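Long-range contacts in glycosyl hydrolase family 10 (PDB 4QPW), which binds xylan-derived chains such as xylohexaose through this carbohydrate-binding module, one part of a modular gut-bacterial enzyme that probably hydrolyses glycosidic bonds of the polysaccharide: residues V46-H52 against Q124-V129; Y70-V76 against I134-T140; G93-G97 against F110-A116. The contacts are given in a common frame with arbitrary orientation. Numbering follows the deposited sequence.

Contact 1: residues V46-H52 against Q124-V129; sequences VAASQNH and QSGLFV. With XYP (beta-D-xylopyranose), chain B.
A single asparagine side chain behaves here like a piece of backbone: Asn51, in the t rotamer with chi2 near 58°, reaches from the loop 46-52 into the turn 124-129. Its OD1 accepts from Leu127 N (3.0 Å, nearly straight), and its ND2 gives a weak hydrogen bond to Gln124 O (3.2 Å). Asparagine suits the place because one short amide offers both an acceptor and a donor. The main chains add two bonds, Gly126 N to Asn51 O and Ala48 N to Gly126 O, both 2.8 Å. Neither segment forms a strand with the other; Val46-Ala48 and Gln50 are extended, Ser49 makes a helical step between them, Asn51-His52 open a 3-10 segment that continues beyond His52, and Ser125-Phe128 is a type I beta turn closed by Phe128 N to Ser125 O at 3.0 Å. Gly126 sits 3.9 Å from Asn51 between CA atoms, so close that a CB would clash with the carbonyl oxygens of Gln50 and Asn51. Farther out, Leu127 (m, t) lays CD2 3.5 Å from Ala48 O, and Ala47 CB meets Val129 CG2 at 3.7 Å. At the other end, water 1 joins Asn51 ND2 to Gln124 OE1, 2.8 Å from each. With OE1 held by this water, Gln124 (m, t) donates from NE2 to O3 of the xylose, 3.0 Å away, and Gln55 bonds the same sugar. His52 turns one ring face to the xylose C4. The contact thus joins two loops at the rim of the xylo-oligosaccharide-binding site of a beta-sandwich carbohydrate-binding module.

Contact 2: residues Y70-V76 against I134-T140; sequences YKLKMMV and IKYVKIT
Two neighbouring strands of a beta-sandwich sheet run antiparallel here, 70-76 beside 134-140, their axes 4.7 Å apart at closest and 165° between directions. Lys71 and Thr140 form a hydrogen-bonded pair (Lys71 N to Thr140 O 2.8 Å, Thr140 N to Lys71 O 2.9 Å), as do Lys73 and Lys138 (Lys73 N to Lys138 O 2.9 Å, Lys138 N to Lys73 O 2.8 Å). Leu72-Ile139, Met74-Val137 and Val76-Ile134 are non-hydrogen-bonded pairs. Lys135 (phi/psi -85/-38°) and Tyr136 form a classic beta bulge opposite Met75: Lys135 N to Met75 O 2.8 Å, Met75 N to Tyr136 O 3.3 Å.

On the buried face, Leu72 (t, p) pushes CD1 into the hollow between Val137 CG1 (3.7 Å) and Ile139 CD1 (4.1 Å). Met74, extended at chi1 and chi2, fits its CG between Ile134 CG2 (3.9 Å) and Val137 CG2 (4.2 Å). Strand 82-89 packs over this face through Leu84, Phe86 and Val88.

The other face is mostly partly exposed, and long chains with polar ends can reach acidic partners: Lys71 and Lys73 form salt bridges with Asp2. Thr140, though, is buried, its OG1 3.4 Å from Lys71 CB. Tyr136 (p) leans across to Met75 while its hydroxyl bonds to Glu107. Met75 SD makes an oblique Met-aromatic contact, and Met75 CB lies over the Tyr136 ring face, 3.7 Å from its centroid, a CH-pi contact.

Contact 3: residues G93-G97 against F110-A116; sequences GRAEG and FSFKAVA
Ala95 points its methyl group at the aromatic pair Phe110 and Phe112, with CB 3.6 Å from Phe112 CD2 and 4.2 Å from Phe110 CE2. Strands 95-97 and 110-113 run roughly antiparallel, 156° between directions, but their axes stay 7.9 Å apart: they face each other across a layer of side chains rather than pairing. A small residue suits this gap, since the phenylalanines supply the bulk. Phe110 (t) spans toward the backbone, CZ 3.5 Å from Glu96 O and CE1 4.1 Å from Gly97 CA; a CB on Gly97 would clash with that ring. Beyond the strand end, Val115 (m) brings CG2 3.5 Å from Gly93 O and CG1 4.3 Å from Ala95 CB, closing the apolar patch near the surface. Each segment takes its backbone partners within its own sheet of the sandwich: Ala95 and Gly97 bond to Val88 and Phe86 of strand 82-89, while Phe110 and Phe112 bond to Leu72 and Tyr70 of strand 69-78, and Phe110 also meets Phe86 edge-to-face.

Contact 2 lies nearest the middle of the domain and contains the most buried residues, whereas contacts 1 and 3 sit farther out, each about 14 Å from the chain centre. Their chemistry follows: contact 2 is regular pairing within one sheet, contact 3 is apolar packing between the two sheets, and contact 1 joins loops by mixed backbone, amide and water bonds beside the sugar. Contacts 2 and 3 touch, because strands 69-78 and 106-113 are neighbours; Leu72 O and Phe110 N are 2.9 Å apart, probably hydrogen-bonded. Contact 1 stands apart, its centre about 22 Å from the centre of either, though the chain running on from Val129 soon enters strand 130-141 of contact 2.

Contact 1: residues V46-H52 against Q124-V129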
loop_
_atom_site.group_PDB
_atom_site.type_symbol
_atom_site.label_atom_id
_atom_site.label_comp_id
_atom_site.label_asym_id
_atom_site.label_seq_id
_atom_site.Cartn_x
_atom_site.Cartn_y
_atom_site.Cartn_z
ATOM N N VAL A 46 -18.673 -1.359 3.892
ATOM C CA VAL A 46 -18.974 -0.667 5.161
ATOM C C VAL A 46 -17.701 -0.022 5.663
ATOM O O VAL A 46 -16.662 -0.744 5.872
ATOM C CB VAL A 46 -19.571 -1.624 6.262
ATOM C CG1 VAL A 46 -19.811 -0.854 7.530
ATOM C CG2 VAL A 46 -20.825 -2.304 5.761
ATOM N N ALA A 47 -17.677 1.251 5.948
ATOM C CA ALA A 47 -16.490 1.894 6.534
ATOM C C ALA A 47 -16.220 1.367 7.880
ATOM O O ALA A 47 -17.206 1.171 8.728
ATOM C CB ALA A 47 -16.697 3.392 6.601
ATOM N N ALA A 48 -15.006 1.116 8.269
ATOM C CA ALA A 48 -14.664 0.787 9.614
ATOM C C ALA A 48 -14.727 2.057 10.477
ATOM O O ALA A 48 -14.656 3.167 9.967
ATOM C CB ALA A 48 -13.228 0.198 9.668
ATOM N N SER A 49 -14.676 1.888 11.788
ATOM C CA SER A 49 -14.676 3.065 12.696
ATOM C C SER A 49 -13.362 3.723 12.794
ATOM O O SER A 49 -13.260 4.888 13.274
ATOM C CB SER A 49 -15.187 2.609 14.118
ATOM O OG SER A 49 -14.402 1.616 14.612
ATOM N N GLN A 50 -12.257 3.013 12.466
ATOM C CA GLN A 50 -10.910 3.568 12.463
ATOM C C GLN A 50 -10.227 3.194 11.137
ATOM O O GLN A 50 -10.350 2.072 10.659
ATOM C CB GLN A 50 -10.065 3.077 13.640
ATOM C CG GLN A 50 -10.778 3.204 15.023
ATOM C CD GLN A 50 -9.848 3.445 16.196
ATOM O OE1 GLN A 50 -8.819 4.148 16.091
ATOM N NE2 GLN A 50 -10.171 2.799 17.340
ATOM N N ASN A 51 -9.357 4.068 10.677
ATOM C CA ASN A 51 -8.639 3.741 9.413
ATOM C C ASN A 51 -7.740 2.537 9.581
ATOM O O ASN A 51 -7.628 1.777 8.579
ATOM C CB ASN A 51 -7.949 4.974 8.902
ATOM C CG ASN A 51 -7.737 4.935 7.373
ATOM O OD1 ASN A 51 -8.609 4.810 6.527
ATOM N ND2 ASN A 51 -6.433 4.989 7.036
ATOM N N HIS A 52 -7.112 2.288 10.686
ATOM C CA HIS A 52 -6.236 1.134 10.783
ATOM C C HIS A 52 -6.974 -0.160 10.918
ATOM O O HIS A 52 -6.295 -1.193 10.909
ATOM C CB HIS A 52 -5.237 1.285 11.917
ATOM C CG HIS A 52 -5.791 1.124 13.324
ATOM N ND1 HIS A 52 -5.767 -0.038 14.064
ATOM C CD2 HIS A 52 -6.409 2.045 14.066
ATOM C CE1 HIS A 52 -6.371 0.192 15.256
ATOM N NE2 HIS A 52 -6.725 1.451 15.268
ATOM N N GLN A 124 -3.155 1.502 4.947
ATOM C CA GLN A 124 -4.387 1.542 5.735
ATOM C C GLN A 124 -5.484 2.302 5.023
ATOM O O GLN A 124 -5.216 3.424 4.484
ATOM C CB GLN A 124 -4.121 2.158 7.108
ATOM C CG GLN A 124 -3.008 1.460 7.855
ATOM C CD GLN A 124 -2.775 1.872 9.317
ATOM O OE1 GLN A 124 -3.210 2.950 9.701
ATOM N NE2 GLN A 124 -2.240 1.047 10.123
ATOM N N SER A 125 -6.702 1.741 5.007
ATOM C CA SER A 125 -7.806 2.323 4.262
ATOM C C SER A 125 -9.174 2.015 4.918
ATOM O O SER A 125 -10.130 1.997 4.196
ATOM C CB SER A 125 -7.709 1.883 2.830
ATOM O OG SER A 125 -7.764 0.480 2.701
ATOM N N GLY A 126 -9.183 1.810 6.219
ATOM C CA GLY A 126 -10.468 1.427 6.856
ATOM C C GLY A 126 -11.621 2.407 6.646
ATOM O O GLY A 126 -12.798 1.943 6.682
ATOM N N LEU A 127 -11.343 3.672 6.461
ATOM C CA LEU A 127 -12.454 4.627 6.287
ATOM C C LEU A 127 -12.985 4.663 4.925
ATOM O O LEU A 127 -14.021 5.345 4.623
ATOM C CB LEU A 127 -11.974 6.028 6.673
ATOM C CG LEU A 127 -11.495 6.156 8.082
ATOM C CD1 LEU A 127 -10.898 7.565 8.408
ATOM C CD2 LEU A 127 -12.596 5.836 9.096
ATOM N N PHE A 128 -12.358 4.024 3.893
ATOM C CA PHE A 128 -12.788 4.053 2.527
ATOM C C PHE A 128 -13.759 3.016 2.195
ATOM O O PHE A 128 -13.518 1.820 2.476
ATOM C CB PHE A 128 -11.562 3.962 1.549
ATOM C CG PHE A 128 -11.955 4.043 0.108
ATOM C CD1 PHE A 128 -12.302 5.263 -0.474
ATOM C CD2 PHE A 128 -12.077 2.961 -0.674
ATOM C CE1 PHE A 128 -12.671 5.320 -1.810
ATOM C CE2 PHE A 128 -12.390 3.035 -1.996
ATOM C CZ PHE A 128 -12.767 4.185 -2.579
ATOM N N VAL A 129 -14.896 3.382 1.578
ATOM C CA VAL A 129 -15.894 2.529 1.062
ATOM C C VAL A 129 -15.832 2.369 -0.424
ATOM O O VAL A 129 -16.008 3.373 -1.125
ATOM C CB VAL A 129 -17.351 2.930 1.513
ATOM C CG1 VAL A 129 -18.345 1.952 0.987
ATOM C CG2 VAL A 129 -17.383 3.050 2.993
HETATM C C1 XYP B . -1.600 -1.256 14.896
HETATM C C2 XYP B . -1.802 -0.327 13.733
HETATM C C3 XYP B . -1.605 1.126 14.134
HETATM C C4 XYP B . -2.523 1.423 15.348
HETATM C C5 XYP B . -2.316 0.385 16.386
HETATM O O2 XYP B . -0.857 -0.623 12.702
HETATM O O3 XYP B . -1.922 1.984 12.999
HETATM O O4 XYP B . -2.199 2.747 15.791
HETATM O O5 XYP B . -2.613 -0.915 15.918
HETATM O O HOH W 1 -4.371 5.309 8.853
#

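Contact 2: residues Y70-V76 against I134-T140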
loop_
_atom_site.group_PDB
_atom_site.type_symbol
_atom_site.label_atom_id
_atom_site.label_comp_id
_atom_site.label_asym_id
_atom_site.label_seq_id
_atom_site.Cartn_x
_atom_site.Cartn_y
_atom_site.Cartn_z
ATOM N N TYR A 70 15.075 7.733 -0.478
ATOM C CA TYR A 70 14.391 6.854 -1.456
ATOM C C TYR A 70 13.146 7.480 -1.883
ATOM O O TYR A 70 12.664 8.478 -1.337
ATOM C CB TYR A 70 14.045 5.472 -0.777
ATOM C CG TYR A 70 15.217 4.747 -0.192
ATOM C CD1 TYR A 70 15.991 3.898 -0.925
ATOM C CD2 TYR A 70 15.565 4.907 1.191
ATOM C CE1 TYR A 70 17.043 3.199 -0.397
ATOM C CE2 TYR A 70 16.612 4.255 1.706
ATOM C CZ TYR A 70 17.361 3.394 0.937
ATOM O OH TYR A 70 18.409 2.712 1.533
ATOM N N LYS A 71 12.496 6.867 -2.914
ATOM C CA LYS A 71 11.092 7.092 -3.195
ATOM C C LYS A 71 10.300 5.815 -3.035
ATOM O O LYS A 71 10.802 4.716 -3.391
ATOM C CB LYS A 71 10.846 7.529 -4.659
ATOM C CG LYS A 71 11.442 8.871 -4.997
ATOM C CD LYS A 71 11.224 9.200 -6.472
ATOM C CE LYS A 71 11.899 10.516 -6.872
ATOM N NZ LYS A 71 11.629 10.845 -8.328
ATOM N N LEU A 72 9.115 5.913 -2.509
ATOM C CA LEU A 72 8.091 4.897 -2.655
ATOM C C LEU A 72 7.261 5.243 -3.912
ATOM O O LEU A 72 6.808 6.424 -4.028
ATOM C CB LEU A 72 7.165 4.916 -1.440
ATOM C CG LEU A 72 5.888 4.137 -1.509
ATOM C CD1 LEU A 72 6.115 2.635 -1.573
ATOM C CD2 LEU A 72 4.951 4.500 -0.329
ATOM N N LYS A 73 7.071 4.321 -4.802
ATOM C CA LYS A 73 6.190 4.478 -5.972
ATOM C C LYS A 73 5.104 3.484 -5.884
ATOM O O LYS A 73 5.365 2.264 -5.650
ATOM C CB LYS A 73 6.915 4.356 -7.286
ATOM C CG LYS A 73 8.031 5.348 -7.467
ATOM C CD LYS A 73 8.648 5.353 -8.863
ATOM C CE LYS A 73 9.708 6.456 -9.002
ATOM N NZ LYS A 73 10.246 6.543 -10.363
ATOM N N MET A 74 3.839 3.879 -6.053
ATOM C CA MET A 74 2.714 2.956 -6.075
ATOM C C MET A 74 1.751 3.333 -7.140
ATOM O O MET A 74 1.408 4.554 -7.214
ATOM C CB MET A 74 2.048 3.014 -4.730
ATOM C CG MET A 74 1.021 1.956 -4.446
ATOM S SD MET A 74 0.087 2.150 -2.907
ATOM C CE MET A 74 1.793 2.651 -1.920
ATOM N N MET A 75 1.303 2.411 -7.926
ATOM C CA MET A 75 0.228 2.682 -8.906
ATOM C C MET A 75 -1.090 2.224 -8.309
ATOM O O MET A 75 -1.236 1.040 -7.924
ATOM C CB MET A 75 0.531 2.059 -10.230
ATOM C CG MET A 75 -0.654 2.171 -11.186
ATOM S SD MET A 75 -0.310 2.051 -12.955
ATOM C CE MET A 75 -1.244 0.648 -13.437
ATOM N N VAL A 76 -2.027 3.158 -8.197
ATOM C CA VAL A 76 -3.279 2.991 -7.417
ATOM C C VAL A 76 -4.425 3.605 -8.176
ATOM O O VAL A 76 -4.267 4.674 -8.825
ATOM C CB VAL A 76 -3.181 3.669 -6.065
ATOM C CG1 VAL A 76 -4.420 3.464 -5.193
ATOM C CG2 VAL A 76 -1.923 3.321 -5.360
ATOM N N ILE A 134 -4.308 -1.817 -6.515
ATOM C CA ILE A 134 -2.878 -1.471 -6.453
ATOM C C ILE A 134 -2.162 -2.357 -7.425
ATOM O O ILE A 134 -2.176 -3.575 -7.345
ATOM C CB ILE A 134 -2.360 -1.623 -5.013
ATOM C CG1 ILE A 134 -3.083 -0.652 -4.098
ATOM C CG2 ILE A 134 -0.831 -1.405 -5.017
ATOM C CD1 ILE A 134 -2.791 -0.854 -2.615
ATOM N N LYS A 135 -1.511 -1.738 -8.441
ATOM C CA LYS A 135 -0.870 -2.504 -9.488
ATOM C C LYS A 135 0.582 -2.966 -9.135
ATOM O O LYS A 135 0.948 -4.063 -9.545
ATOM C CB LYS A 135 -0.835 -1.616 -10.751
ATOM C CG LYS A 135 -0.543 -2.249 -12.039
ATOM C CD LYS A 135 -1.712 -3.108 -12.505
ATOM C CE LYS A 135 -1.463 -3.742 -13.889
ATOM N NZ LYS A 135 -2.551 -4.669 -14.275
ATOM N N TYR A 136 1.308 -2.117 -8.463
ATOM C CA TYR A 136 2.717 -2.413 -8.107
ATOM C C TYR A 136 3.137 -1.468 -7.047
ATOM O O TYR A 136 2.536 -0.397 -6.842
ATOM C CB TYR A 136 3.682 -2.333 -9.338
ATOM C CG TYR A 136 3.696 -0.991 -10.046
ATOM C CD1 TYR A 136 4.399 0.094 -9.535
ATOM C CD2 TYR A 136 2.983 -0.780 -11.224
ATOM C CE1 TYR A 136 4.462 1.299 -10.218
ATOM C CE2 TYR A 136 3.004 0.399 -11.889
ATOM C CZ TYR A 136 3.696 1.419 -11.353
ATOM O OH TYR A 136 3.750 2.718 -12.009
ATOM N N VAL A 137 4.256 -1.853 -6.398
ATOM C CA VAL A 137 4.969 -1.033 -5.445
ATOM C C VAL A 137 6.449 -1.111 -5.727
ATOM O O VAL A 137 6.968 -2.237 -5.940
ATOM C CB VAL A 137 4.687 -1.525 -3.977
ATOM C CG1 VAL A 137 5.370 -0.652 -2.997
ATOM C CG2 VAL A 137 3.195 -1.546 -3.700
ATOM N N LYS A 138 7.125 0.028 -5.773
ATOM C CA LYS A 138 8.565 0.077 -5.963
ATOM C C LYS A 138 9.196 0.934 -4.899
ATOM O O LYS A 138 8.599 1.910 -4.453
ATOM C CB LYS A 138 8.938 0.655 -7.367
ATOM C CG LYS A 138 8.356 -0.070 -8.555
ATOM C CD LYS A 138 8.640 0.541 -9.890
ATOM C CE LYS A 138 7.947 -0.155 -11.028
ATOM N NZ LYS A 138 8.226 0.461 -12.358
ATOM N N ILE A 139 10.454 0.601 -4.596
ATOM C CA ILE A 139 11.338 1.522 -3.858
ATOM C C ILE A 139 12.456 1.864 -4.796
ATOM O O ILE A 139 13.066 0.968 -5.407
ATOM C CB ILE A 139 11.937 0.881 -2.584
ATOM C CG1 ILE A 139 10.870 0.428 -1.579
ATOM C CG2 ILE A 139 12.941 1.806 -1.946
ATOM C CD1 ILE A 139 9.993 1.451 -1.029
ATOM N N THR A 140 12.743 3.167 -4.938
ATOM C CA THR A 140 13.787 3.657 -5.853
ATOM C C THR A 140 14.709 4.609 -5.107
ATOM O O THR A 140 14.426 5.111 -4.034
ATOM C CB THR A 140 13.191 4.334 -7.105
ATOM O OG1 THR A 140 12.603 5.578 -6.781
ATOM C CG2 THR A 140 12.160 3.462 -7.775
#

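Contact 3: residues G93-G97 against F110-A116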
loop_
_atom_site.group_PDB
_atom_site.type_symbol
_atom_site.label_atom_id
_atom_site.label_comp_id
_atom_site.label_asym_id
_atom_site.label_seq_id
_atom_site.Cartn_x
_atom_site.Cartn_y
_atom_site.Cartn_z
ATOM N N GLY A 93 8.671 1.818 13.673
ATOM C CA GLY A 93 8.579 3.174 13.280
ATOM C C GLY A 93 8.775 3.311 11.753
ATOM O O GLY A 93 9.613 2.602 11.200
ATOM N N ARG A 94 8.096 4.251 11.182
ATOM C CA ARG A 94 8.046 4.381 9.658
ATOM C C ARG A 94 8.091 5.782 9.227
ATOM O O ARG A 94 7.658 6.720 9.956
ATOM C CB ARG A 94 6.780 3.639 9.137
ATOM C CG ARG A 94 6.570 2.262 9.677
ATOM C CD ARG A 94 5.573 1.472 8.831
ATOM N NE ARG A 94 5.214 0.158 9.381
ATOM C CZ ARG A 94 4.298 -0.011 10.365
ATOM N NH1 ARG A 94 3.646 1.008 10.844
ATOM N NH2 ARG A 94 4.084 -1.198 10.823
ATOM N N ALA A 95 8.413 6.001 7.923
ATOM C CA ALA A 95 8.208 7.257 7.246
ATOM C C ALA A 95 6.781 7.275 6.731
ATOM O O ALA A 95 6.400 6.422 5.876
ATOM C CB ALA A 95 9.208 7.385 6.127
ATOM N N GLU A 96 5.943 8.193 7.127
ATOM C CA GLU A 96 4.515 8.219 6.894
ATOM C C GLU A 96 4.034 9.175 5.885
ATOM O O GLU A 96 4.569 10.330 5.772
ATOM C CB GLU A 96 3.801 8.487 8.257
ATOM C CG GLU A 96 4.016 7.413 9.301
ATOM C CD GLU A 96 3.484 7.863 10.682
ATOM O OE1 GLU A 96 2.313 8.235 10.704
ATOM O OE2 GLU A 96 4.235 7.905 11.702
ATOM N N GLY A 97 3.028 8.865 5.120
ATOM C CA GLY A 97 2.410 9.747 4.182
ATOM C C GLY A 97 1.094 9.220 3.697
ATOM O O GLY A 97 0.548 8.294 4.298
ATOM N N PHE A 110 6.400 9.162 -3.306
ATOM C CA PHE A 110 6.677 9.766 -1.938
ATOM C C PHE A 110 8.125 9.675 -1.709
ATOM O O PHE A 110 8.688 8.582 -1.562
ATOM C CB PHE A 110 5.879 8.916 -0.938
ATOM C CG PHE A 110 6.235 9.089 0.556
ATOM C CD1 PHE A 110 5.816 10.216 1.256
ATOM C CD2 PHE A 110 6.900 8.091 1.251
ATOM C CE1 PHE A 110 6.151 10.364 2.633
ATOM C CE2 PHE A 110 7.164 8.226 2.613
ATOM C CZ PHE A 110 6.765 9.327 3.238
ATOM N N SER A 111 8.808 10.818 -1.639
ATOM C CA SER A 111 10.174 10.865 -1.275
ATOM C C SER A 111 10.400 10.856 0.232
ATOM O O SER A 111 9.630 11.546 0.944
ATOM C CB SER A 111 10.826 12.159 -1.844
ATOM O OG SER A 111 10.905 12.100 -3.268
ATOM N N PHE A 112 11.329 10.108 0.718
ATOM C CA PHE A 112 11.540 10.033 2.172
ATOM C C PHE A 112 12.922 9.680 2.444
ATOM O O PHE A 112 13.633 8.999 1.718
ATOM C CB PHE A 112 10.581 9.046 2.856
ATOM C CG PHE A 112 10.786 7.589 2.493
ATOM C CD1 PHE A 112 10.360 7.042 1.217
ATOM C CD2 PHE A 112 11.476 6.739 3.343
ATOM C CE1 PHE A 112 10.630 5.768 0.919
ATOM C CE2 PHE A 112 11.720 5.453 2.996
ATOM C CZ PHE A 112 11.302 4.963 1.756
ATOM N N LYS A 113 13.370 10.057 3.705
ATOM C CA LYS A 113 14.552 9.532 4.334
ATOM C C LYS A 113 14.181 8.282 5.172
ATOM O O LYS A 113 13.267 8.427 6.023
ATOM C CB LYS A 113 15.226 10.622 5.150
ATOM C CG LYS A 113 16.548 10.215 5.654
ATOM C CD LYS A 113 17.281 11.471 6.181
ATOM C CE LYS A 113 17.377 11.473 7.696
ATOM N NZ LYS A 113 18.163 12.615 8.270
ATOM N N ALA A 114 14.789 7.154 5.009
ATOM C CA ALA A 114 14.413 6.006 5.786
ATOM C C ALA A 114 14.644 6.285 7.297
ATOM O O ALA A 114 15.710 6.859 7.650
ATOM C CB ALA A 114 15.161 4.805 5.382
ATOM N N VAL A 115 13.706 5.902 8.097
ATOM C CA VAL A 115 13.798 6.147 9.571
ATOM C C VAL A 115 14.384 4.993 10.270
ATOM O O VAL A 115 14.657 5.121 11.536
ATOM C CB VAL A 115 12.443 6.521 10.129
ATOM C CG1 VAL A 115 11.876 7.725 9.466
ATOM C CG2 VAL A 115 11.474 5.383 10.205
ATOM N N ALA A 116 14.639 3.857 9.672
ATOM C CA ALA A 116 15.098 2.648 10.248
ATOM C C ALA A 116 15.660 1.756 9.153
ATOM O O ALA A 116 15.549 2.084 7.955
ATOM C CB ALA A 116 13.937 1.950 10.956
#